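Local coordinates for protein peptidoglycan-N-acetylmuramic acid deacetylase PdaC (Bacillus subtilis subsp. subtilis str. 168, PDB 6H8N) that removes acetyl groups from N-acetylmuramic acid residues of peptidoglycan, conferring resistance to lysozyme, and can also deacetylate short chitin oligomers, at residues A13-D18 with T155-D160; F41-S46 with N63-H68; N67-H72 with R106-G111. The protein carries 1 engineered substitution. All blocks are in the same frame, centred on the assembly; numbering follows the deposited sequence.

Contact 1: A13-D18 with T155-D160. Engineered in segment 13-18: S17 (natural residue Asp). With ZN (zinc ion), chain C; PO4 (phosphate ion), chain D.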
loop_
_atom_site.group_PDB
_atom_site.type_symbol
_atom_site.label_atom_id
_atom_site.label_comp_id
_atom_site.label_asym_id
_atom_site.label_seq_id
_atom_site.Cartn_x
_atom_site.Cartn_y
_atom_site.Cartn_z
ATOM N N ALA A 13 5.309 -4.221 5.789
ATOM C CA ALA A 13 4.144 -3.673 5.086
ATOM C C ALA A 13 4.323 -3.869 3.587
ATOM O O ALA A 13 5.081 -3.139 2.940
ATOM C CB ALA A 13 3.955 -2.202 5.426
ATOM N N LEU A 14 3.609 -4.833 3.028
ATOM C CA LEU A 14 3.524 -4.962 1.582
ATOM C C LEU A 14 2.467 -4.010 1.070
ATOM O O LEU A 14 1.337 -3.994 1.571
ATOM C CB LEU A 14 3.149 -6.387 1.189
ATOM C CG LEU A 14 4.087 -7.475 1.615
ATOM C CD1 LEU A 14 3.576 -8.814 1.143
ATOM C CD2 LEU A 14 5.446 -7.212 1.045
ATOM N N THR A 15 2.817 -3.220 0.074
ATOM C CA THR A 15 1.895 -2.237 -0.465
ATOM C C THR A 15 1.845 -2.350 -1.976
ATOM O O THR A 15 2.834 -2.726 -2.639
ATOM C CB THR A 15 2.251 -0.801 -0.049
ATOM O OG1 THR A 15 3.398 -0.323 -0.767
ATOM C CG2 THR A 15 2.480 -0.712 1.451
ATOM N N PHE A 16 0.665 -2.056 -2.518
ATOM C CA PHE A 16 0.363 -2.282 -3.922
ATOM C C PHE A 16 -0.256 -1.038 -4.523
ATOM O O PHE A 16 -1.328 -0.617 -4.076
ATOM C CB PHE A 16 -0.600 -3.453 -4.086
ATOM C CG PHE A 16 -0.033 -4.737 -3.591
ATOM C CD1 PHE A 16 0.819 -5.454 -4.396
ATOM C CD2 PHE A 16 -0.329 -5.222 -2.337
ATOM C CE1 PHE A 16 1.377 -6.616 -3.970
ATOM C CE2 PHE A 16 0.232 -6.391 -1.879
ATOM C CZ PHE A 16 1.096 -7.100 -2.702
ATOM N N SER A 17 0.358 -0.499 -5.563
ATOM C CA SER A 17 -0.140 0.689 -6.241
ATOM C C SER A 17 -0.649 0.350 -7.628
ATOM O O SER A 17 -0.079 -0.489 -8.319
ATOM C CB SER A 17 0.993 1.692 -6.422
ATOM O OG SER A 17 1.378 2.243 -5.178
ATOM N N ASP A 18 -1.701 1.056 -8.043
ATOM C CA ASP A 18 -2.158 1.218 -9.432
ATOM C C ASP A 18 -3.393 0.413 -9.779
ATOM O O ASP A 18 -3.957 0.616 -10.855
ATOM C CB ASP A 18 -1.086 0.946 -10.495
ATOM C CG ASP A 18 0.046 1.911 -10.444
ATOM O OD1 ASP A 18 -0.079 2.947 -9.789
ATOM O OD2 ASP A 18 1.110 1.579 -11.033
ATOM N N THR A 155 8.650 -1.045 4.253
ATOM C CA THR A 155 7.485 -0.926 3.391
ATOM C C THR A 155 7.918 -1.206 1.960
ATOM O O THR A 155 8.824 -0.537 1.438
ATOM C CB THR A 155 6.891 0.475 3.522
ATOM O OG1 THR A 155 6.502 0.673 4.882
ATOM C CG2 THR A 155 5.674 0.656 2.633
ATOM N N ILE A 156 7.270 -2.183 1.330
ATOM C CA ILE A 156 7.609 -2.655 -0.012
ATOM C C ILE A 156 6.581 -2.120 -0.992
ATOM O O ILE A 156 5.377 -2.155 -0.714
ATOM C CB ILE A 156 7.623 -4.196 -0.056
ATOM C CG1 ILE A 156 8.703 -4.754 0.876
ATOM C CG2 ILE A 156 7.845 -4.693 -1.470
ATOM C CD1 ILE A 156 8.527 -6.218 1.228
ATOM N N LEU A 157 7.042 -1.670 -2.162
ATOM C CA LEU A 157 6.177 -1.230 -3.262
ATOM C C LEU A 157 6.153 -2.256 -4.385
ATOM O O LEU A 157 7.195 -2.556 -4.978
ATOM C CB LEU A 157 6.667 0.107 -3.808
ATOM C CG LEU A 157 6.056 0.608 -5.120
ATOM C CD1 LEU A 157 4.550 0.779 -4.967
ATOM C CD2 LEU A 157 6.732 1.896 -5.576
ATOM N N ILE A 158 4.964 -2.760 -4.706
ATOM C CA ILE A 158 4.706 -3.573 -5.892
ATOM C C ILE A 158 3.541 -2.924 -6.629
ATOM O O ILE A 158 2.659 -2.321 -6.003
ATOM C CB ILE A 158 4.354 -5.019 -5.462
ATOM C CG1 ILE A 158 5.560 -5.657 -4.760
ATOM C CG2 ILE A 158 3.867 -5.861 -6.642
ATOM C CD1 ILE A 158 5.286 -6.969 -4.085
ATOM N N HIS A 159 3.524 -3.012 -7.954
ATOM C CA HIS A 159 2.419 -2.455 -8.736
ATOM C C HIS A 159 1.504 -3.594 -9.165
ATOM O O HIS A 159 1.910 -4.447 -9.955
ATOM C CB HIS A 159 2.977 -1.660 -9.919
ATOM C CG HIS A 159 3.881 -0.546 -9.483
ATOM N ND1 HIS A 159 5.229 -0.723 -9.239
ATOM C CD2 HIS A 159 3.619 0.747 -9.161
ATOM C CE1 HIS A 159 5.759 0.415 -8.819
ATOM N NE2 HIS A 159 4.800 1.321 -8.761
ATOM N N ASP A 160 0.266 -3.630 -8.647
ATOM C CA ASP A 160 -0.604 -4.814 -8.788
ATOM C C ASP A 160 -1.389 -4.823 -10.083
ATOM O O ASP A 160 -2.561 -5.212 -10.085
ATOM C CB ASP A 160 -1.537 -5.030 -7.578
ATOM C CG ASP A 160 -2.515 -3.885 -7.335
ATOM O OD1 ASP A 160 -2.073 -2.728 -7.303
ATOM O OD2 ASP A 160 -3.735 -4.175 -7.126
HETATM ZN ZN ZN C . 1.200 4.374 -9.424
HETATM P P PO4 D . 4.156 4.683 -8.970
HETATM O O1 PO4 D . 4.987 4.913 -10.261
HETATM O O2 PO4 D . 5.028 3.897 -8.006
HETATM O O3 PO4 D . 3.010 3.808 -9.351
HETATM O O4 PO4 D . 3.692 6.006 -8.449
HETATM O O HOH W 1 -3.468 -0.967 -5.855
#

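Contact 2: F41-S46 with N63-H68. With ZN (zinc ion), chain C.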
loop_
_atom_site.group_PDB
_atom_site.type_symbol
_atom_site.label_atom_id
_atom_site.label_comp_id
_atom_site.label_asym_id
_atom_site.label_seq_id
_atom_site.Cartn_x
_atom_site.Cartn_y
_atom_site.Cartn_z
ATOM N N PHE A 41 -3.495 -1.259 -0.312
ATOM C CA PHE A 41 -3.683 -1.059 -1.745
ATOM C C PHE A 41 -3.916 0.421 -1.987
ATOM O O PHE A 41 -4.897 0.985 -1.484
ATOM C CB PHE A 41 -4.870 -1.887 -2.238
ATOM C CG PHE A 41 -4.631 -3.362 -2.166
ATOM C CD1 PHE A 41 -4.824 -4.060 -0.991
ATOM C CD2 PHE A 41 -4.156 -4.055 -3.283
ATOM C CE1 PHE A 41 -4.553 -5.437 -0.927
ATOM C CE2 PHE A 41 -3.877 -5.412 -3.218
ATOM C CZ PHE A 41 -4.093 -6.104 -2.044
ATOM N N PHE A 42 -3.021 1.041 -2.753
ATOM C CA PHE A 42 -3.134 2.442 -3.134
ATOM C C PHE A 42 -3.757 2.462 -4.518
ATOM O O PHE A 42 -3.116 2.114 -5.519
ATOM C CB PHE A 42 -1.764 3.104 -3.062
ATOM C CG PHE A 42 -1.292 3.282 -1.652
ATOM C CD1 PHE A 42 -1.661 4.400 -0.939
ATOM C CD2 PHE A 42 -0.534 2.296 -1.013
ATOM C CE1 PHE A 42 -1.270 4.564 0.386
ATOM C CE2 PHE A 42 -0.136 2.460 0.311
ATOM C CZ PHE A 42 -0.494 3.606 0.995
ATOM N N VAL A 43 -5.021 2.835 -4.555
ATOM C CA VAL A 43 -5.896 2.609 -5.706
ATOM C C VAL A 43 -6.075 3.892 -6.504
ATOM O O VAL A 43 -6.096 5.010 -5.968
ATOM C CB VAL A 43 -7.271 2.029 -5.285
ATOM C CG1 VAL A 43 -7.092 0.677 -4.589
ATOM C CG2 VAL A 43 -8.036 2.990 -4.410
ATOM N N LEU A 44 -6.245 3.702 -7.812
ATOM C CA LEU A 44 -6.602 4.771 -8.731
ATOM C C LEU A 44 -8.115 4.930 -8.753
ATOM O O LEU A 44 -8.838 3.954 -8.936
ATOM C CB LEU A 44 -6.103 4.443 -10.135
ATOM C CG LEU A 44 -4.613 4.673 -10.320
ATOM C CD1 LEU A 44 -4.153 4.077 -11.632
ATOM C CD2 LEU A 44 -4.255 6.140 -10.298
ATOM N N GLY A 45 -8.590 6.163 -8.579
ATOM C CA GLY A 45 -10.026 6.392 -8.602
ATOM C C GLY A 45 -10.689 5.896 -9.875
ATOM O O GLY A 45 -11.774 5.325 -9.834
ATOM N N SER A 46 -10.049 6.111 -11.029
ATOM C CA SER A 46 -10.639 5.638 -12.285
ATOM C C SER A 46 -10.847 4.124 -12.275
ATOM O O SER A 46 -11.854 3.612 -12.779
ATOM C CB SER A 46 -9.766 6.073 -13.459
ATOM O OG SER A 46 -8.456 5.544 -13.365
ATOM N N ASN A 63 -7.837 -5.651 4.385
ATOM C CA ASN A 63 -6.750 -4.846 3.859
ATOM C C ASN A 63 -7.083 -3.363 3.950
ATOM O O ASN A 63 -8.249 -2.965 4.025
ATOM C CB ASN A 63 -6.465 -5.289 2.436
ATOM C CG ASN A 63 -6.152 -6.754 2.381
ATOM O OD1 ASN A 63 -5.087 -7.182 2.854
ATOM N ND2 ASN A 63 -7.062 -7.550 1.813
ATOM N N GLU A 64 -6.043 -2.549 3.958
ATOM C CA GLU A 64 -6.184 -1.108 4.028
ATOM C C GLU A 64 -6.166 -0.551 2.610
ATOM O O GLU A 64 -5.492 -1.096 1.725
ATOM C CB GLU A 64 -5.058 -0.496 4.871
ATOM C CG GLU A 64 -5.195 1.005 5.070
ATOM C CD GLU A 64 -4.282 1.562 6.133
ATOM O OE1 GLU A 64 -3.248 0.971 6.450
ATOM O OE2 GLU A 64 -4.611 2.659 6.666
ATOM N N VAL A 65 -6.918 0.524 2.391
ATOM C CA VAL A 65 -7.009 1.180 1.094
ATOM C C VAL A 65 -6.538 2.614 1.232
ATOM O O VAL A 65 -7.022 3.361 2.094
ATOM C CB VAL A 65 -8.436 1.123 0.532
ATOM C CG1 VAL A 65 -8.552 1.944 -0.758
ATOM C CG2 VAL A 65 -8.821 -0.312 0.293
ATOM N N GLY A 66 -5.619 3.007 0.348
ATOM C CA GLY A 66 -5.134 4.363 0.267
ATOM C C GLY A 66 -5.442 4.971 -1.091
ATOM O O GLY A 66 -5.819 4.282 -2.032
ATOM N N ASN A 67 -5.281 6.283 -1.172
ATOM C CA ASN A 67 -5.624 7.062 -2.353
ATOM C C ASN A 67 -4.388 7.274 -3.226
ATOM O O ASN A 67 -3.371 7.766 -2.738
ATOM C CB ASN A 67 -6.169 8.401 -1.835
ATOM C CG ASN A 67 -6.687 9.328 -2.914
ATOM O OD1 ASN A 67 -6.077 9.528 -3.969
ATOM N ND2 ASN A 67 -7.804 9.974 -2.614
ATOM N N HIS A 68 -4.478 6.917 -4.511
ATOM C CA HIS A 68 -3.344 7.034 -5.433
ATOM C C HIS A 68 -3.649 7.959 -6.604
ATOM O O HIS A 68 -3.021 7.851 -7.656
ATOM C CB HIS A 68 -2.929 5.648 -5.911
ATOM C CG HIS A 68 -1.572 5.567 -6.548
ATOM N ND1 HIS A 68 -0.440 6.168 -6.042
ATOM C CD2 HIS A 68 -1.173 4.875 -7.639
ATOM C CE1 HIS A 68 0.597 5.871 -6.819
ATOM N NE2 HIS A 68 0.183 5.070 -7.782
HETATM ZN ZN ZN C . 1.200 4.374 -9.424
#

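Contact 3: N67-H72 with R106-G111. With ZN (zinc ion), chain C; PO4 (phosphate ion), chain D.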
loop_
_atom_site.group_PDB
_atom_site.type_symbol
_atom_site.label_atom_id
_atom_site.label_comp_id
_atom_site.label_asym_id
_atom_site.label_seq_id
_atom_site.Cartn_x
_atom_site.Cartn_y
_atom_site.Cartn_z
ATOM N N ASN A 67 -5.281 6.283 -1.172
ATOM C CA ASN A 67 -5.624 7.062 -2.353
ATOM C C ASN A 67 -4.388 7.274 -3.226
ATOM O O ASN A 67 -3.371 7.766 -2.738
ATOM C CB ASN A 67 -6.169 8.401 -1.835
ATOM C CG ASN A 67 -6.687 9.328 -2.914
ATOM O OD1 ASN A 67 -6.077 9.528 -3.969
ATOM N ND2 ASN A 67 -7.804 9.974 -2.614
ATOM N N HIS A 68 -4.478 6.917 -4.511
ATOM C CA HIS A 68 -3.344 7.034 -5.433
ATOM C C HIS A 68 -3.649 7.959 -6.604
ATOM O O HIS A 68 -3.021 7.851 -7.656
ATOM C CB HIS A 68 -2.929 5.648 -5.911
ATOM C CG HIS A 68 -1.572 5.567 -6.548
ATOM N ND1 HIS A 68 -0.440 6.168 -6.042
ATOM C CD2 HIS A 68 -1.173 4.875 -7.639
ATOM C CE1 HIS A 68 0.597 5.871 -6.819
ATOM N NE2 HIS A 68 0.183 5.070 -7.782
ATOM N N SER A 69 -4.593 8.894 -6.410
ATOM C CA SER A 69 -5.071 9.832 -7.433
ATOM C C SER A 69 -6.105 9.194 -8.341
ATOM O O SER A 69 -6.391 7.996 -8.244
ATOM C CB SER A 69 -3.938 10.441 -8.274
ATOM O OG SER A 69 -3.599 9.651 -9.403
ATOM N N TRP A 70 -6.725 10.016 -9.197
ATOM C CA TRP A 70 -7.762 9.529 -10.100
ATOM C C TRP A 70 -7.169 8.852 -11.332
ATOM O O TRP A 70 -7.547 7.732 -11.681
ATOM C CB TRP A 70 -8.695 10.679 -10.516
ATOM C CG TRP A 70 -9.806 10.167 -11.380
ATOM C CD1 TRP A 70 -9.832 10.101 -12.751
ATOM C CD2 TRP A 70 -11.052 9.622 -10.937
ATOM N NE1 TRP A 70 -11.013 9.543 -13.179
ATOM C CE2 TRP A 70 -11.779 9.235 -12.088
ATOM C CE3 TRP A 70 -11.624 9.425 -9.684
ATOM C CZ2 TRP A 70 -13.042 8.663 -12.014
ATOM C CZ3 TRP A 70 -12.870 8.858 -9.612
ATOM C CH2 TRP A 70 -13.572 8.482 -10.772
ATOM N N SER A 71 -6.237 9.537 -12.015
ATOM C CA SER A 71 -5.733 9.086 -13.313
ATOM C C SER A 71 -4.207 9.108 -13.398
ATOM O O SER A 71 -3.656 9.029 -14.504
ATOM C CB SER A 71 -6.345 9.927 -14.442
ATOM O OG SER A 71 -6.045 11.286 -14.239
ATOM N N HIS A 72 -3.515 9.190 -12.270
ATOM C CA HIS A 72 -2.059 8.981 -12.189
ATOM C C HIS A 72 -1.219 10.092 -12.820
ATOM O O HIS A 72 -0.124 9.797 -13.305
ATOM C CB HIS A 72 -1.643 7.634 -12.816
ATOM C CG HIS A 72 -0.498 6.963 -12.111
ATOM N ND1 HIS A 72 0.818 7.295 -12.333
ATOM C CD2 HIS A 72 -0.484 5.974 -11.186
ATOM C CE1 HIS A 72 1.593 6.561 -11.557
ATOM N NE2 HIS A 72 0.829 5.741 -10.856
ATOM N N ARG A 106 -0.875 8.351 -1.505
ATOM C CA ARG A 106 0.415 8.043 -2.115
ATOM C C ARG A 106 0.472 8.785 -3.443
ATOM O O ARG A 106 -0.125 8.339 -4.434
ATOM C CB ARG A 106 0.579 6.548 -2.294
ATOM C CG ARG A 106 1.881 6.153 -2.953
ATOM C CD ARG A 106 2.073 4.660 -2.925
ATOM N NE ARG A 106 2.568 4.175 -1.646
ATOM C CZ ARG A 106 2.830 2.900 -1.391
ATOM N NH1 ARG A 106 2.596 1.969 -2.313
ATOM N NH2 ARG A 106 3.338 2.554 -0.220
ATOM N N PRO A 107 1.146 9.930 -3.503
ATOM C CA PRO A 107 1.182 10.702 -4.751
ATOM C C PRO A 107 1.883 9.915 -5.839
ATOM O O PRO A 107 2.941 9.329 -5.580
ATOM C CB PRO A 107 1.999 11.939 -4.363
ATOM C CG PRO A 107 1.729 12.107 -2.888
ATOM C CD PRO A 107 1.727 10.675 -2.375
ATOM N N PRO A 108 1.338 9.887 -7.057
ATOM C CA PRO A 108 2.012 9.206 -8.172
ATOM C C PRO A 108 3.470 9.621 -8.300
ATOM O O PRO A 108 3.814 10.807 -8.200
ATOM C CB PRO A 108 1.194 9.646 -9.383
ATOM C CG PRO A 108 -0.197 9.776 -8.815
ATOM C CD PRO A 108 0.022 10.404 -7.473
ATOM N N TYR A 109 4.330 8.628 -8.550
ATOM C CA TYR A 109 5.773 8.811 -8.745
ATOM C C TYR A 109 6.485 9.369 -7.522
ATOM O O TYR A 109 7.664 9.729 -7.617
ATOM C CB TYR A 109 6.113 9.654 -9.991
ATOM C CG TYR A 109 5.259 9.320 -11.189
ATOM C CD1 TYR A 109 5.443 8.143 -11.898
ATOM C CD2 TYR A 109 4.238 10.171 -11.600
ATOM C CE1 TYR A 109 4.661 7.823 -12.974
ATOM C CE2 TYR A 109 3.457 9.872 -12.673
ATOM C CZ TYR A 109 3.660 8.694 -13.371
ATOM O OH TYR A 109 2.869 8.367 -14.444
ATOM N N GLY A 110 5.816 9.437 -6.365
ATOM C CA GLY A 110 6.350 10.061 -5.174
ATOM C C GLY A 110 6.339 11.573 -5.194
ATOM O O GLY A 110 6.847 12.189 -4.255
ATOM N N GLY A 111 5.761 12.186 -6.220
ATOM C CA GLY A 111 5.884 13.619 -6.420
ATOM C C GLY A 111 4.941 14.434 -5.571
ATOM O O GLY A 111 3.722 14.342 -5.722
HETATM ZN ZN ZN C . 1.200 4.374 -9.424
HETATM P P PO4 D . 4.156 4.683 -8.970
HETATM O O1 PO4 D . 4.987 4.913 -10.261
HETATM O O2 PO4 D . 5.028 3.897 -8.006
HETATM O O3 PO4 D . 3.010 3.808 -9.351
HETATM O O4 PO4 D . 3.692 6.006 -8.449
HETATM O O HOH W 2 1.068 10.122 -15.818
#

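Contact 1: A13-D18 with T155-D160
F16 and I158 run abreast on one face of two parallel strands, with F16 CE1 3.7 Å from I158 CB; L14 and I156 are paired alongside them. On the other face T15 and T155 meet at about a right angle, methyl to methyl. T15 OG1, set between its own backbone N and carbonyl carbon (chi1 74°), donates to I156 O at 2.7 Å. T15 N donates to the same oxygen, which is thus gripped twice. At the C-terminal ends this catalytic (NodB) domain gathers its active site. D18 OD1 binds zinc at 1.9 Å. H159, the probable proton donor, aims NE2 in its ring plane almost straight at phosphate O2 (2.7 Å, 177°); L157 CD1 lies over one ring face, toward the rim, and ND1 is hydrogen-bonded to D133. S17, an engineered residue in place of the natural Asp, brings OG 3.5 Å from L157 CD1 and bonds to R106. D160 OD2 is hydrogen-bonded to T25. Helix 163-178 packs on L14, F16 and I158, helix 186-197 on A13, T15 and T155, while strand 40-43 is hydrogen-bonded to the other edge of 11-17.

Contact 2: F41-S46 with N63-H68
F41 O takes the N-H of G66 at 2.8 Å, nearly straight at 169°, and the same oxygen receives a CA-H contact from V65. The bond belongs to a parallel ladder between strands 41-43 and 64-67, the two arms of a beta-alpha-beta crossover whose connection holds helices 45-50 and 52-60. F41 N to E64 O, V43 N to G66 O and the more bent H68 N to V43 O complete it. The F41 ring turns its edge to N63, with CB of N63 3.9 Å from CE1 of F41 and the amide plane 79° from the ring; that amide is held by A39 N and M58 O. On the same face the V43 and V65 side chains cross at about a right angle, CG2 of V43 3.8 Å from CG1 of V65; V65 and F41 pack on helix 52-60. On the other face the F42 ring comes close to the backbone where G66 carries no side chain, its CD1 3.7 Å from G66 CA. H68 leaves the strand end with CG anti to the backbone N (chi1 -164°). Its CB rests 3.6 Å from F42 O, and the ring extends beyond to bind zinc through NE2, joined there by D18 and H72, while R106 O accepts from ND1. L44, the N-cap residue of helix 45-50, folds its tip back until CD2 stands 3.4 Å from H68 O.

Contact 3: N67-H72 with R106-G111
N67 O accepts from R106 N at 2.8 Å where two irregular loops run past each other, the CA atoms of H68 and R106 lying 5.1 Å apart. Each loop is braced internally. In 67-72, N67 OD1 takes S69 N in an Asx turn while its ND2 is hydrogen-bonded to Q91, and S69 OG donates to H68 O on a lone pair while accepting from H72 N, an ST motif. In 106-111, G110 N and G111 N bond back to P107 O and P108 O. Between the loops H68 ND1 donates to R106 O at 2.7 Å and 150°, tilted somewhat from the ring plane, which, with the zinc bond of NE2, holds the rotation of the imidazole. The aliphatic part of R106 runs by that ring, with CG 3.9 Å from H68 ND1, before the chain bends at chi3 (-80°) and carries the guanidinium away to T15, S17 and A125. The first loop, reading H-S-W-S-H, is the histidine metal-binding motif of CE4 deacetylases; with D18 it supplies the Asp-His-His zinc triad, and H72 NE2 reaches the metal at 2.0 Å. P108 CB sits over one face of the H72 ring, 3.9 Å from its centroid, and P108 CG touches S69 OG. From another side, the H72 edge is turned to the face of Y109 in an offset edge-to-face pair, planes 81° apart. H72 ND1 makes a weak bond to Y109 OH, and a water spans Y109 OH and H72 O. Y109 N donates to phosphate O4 at 2.7 Å, consistent with the oxyanion-binding role of this backbone N-H in the family. The phosphate, probably from the crystallisation liquor, fills a zinc position with O3, 1.9 Å from the metal.

How the contacts relate
Contacts 1 and 2 lie on one parallel sheet, centres about 10 Å apart, where strands 11-17 and 40-43 are neighbours and F16 O meets F42 N at 2.7 Å. Contact 3 lies beyond the strand ends, with its centre about 9 Å from that of contact 2 and 13 Å from that of contact 1; it shares N67 and H68 with contact 2. Along the chain contacts 2 and 3 are nested inside the loop closed by contact 1, so the first strand and strand 155-159 bracket them. All three contacts meet at the zinc ion, and R106 of contact 3 reaches back to T15 and S17: segments distant in sequence jointly build one active site.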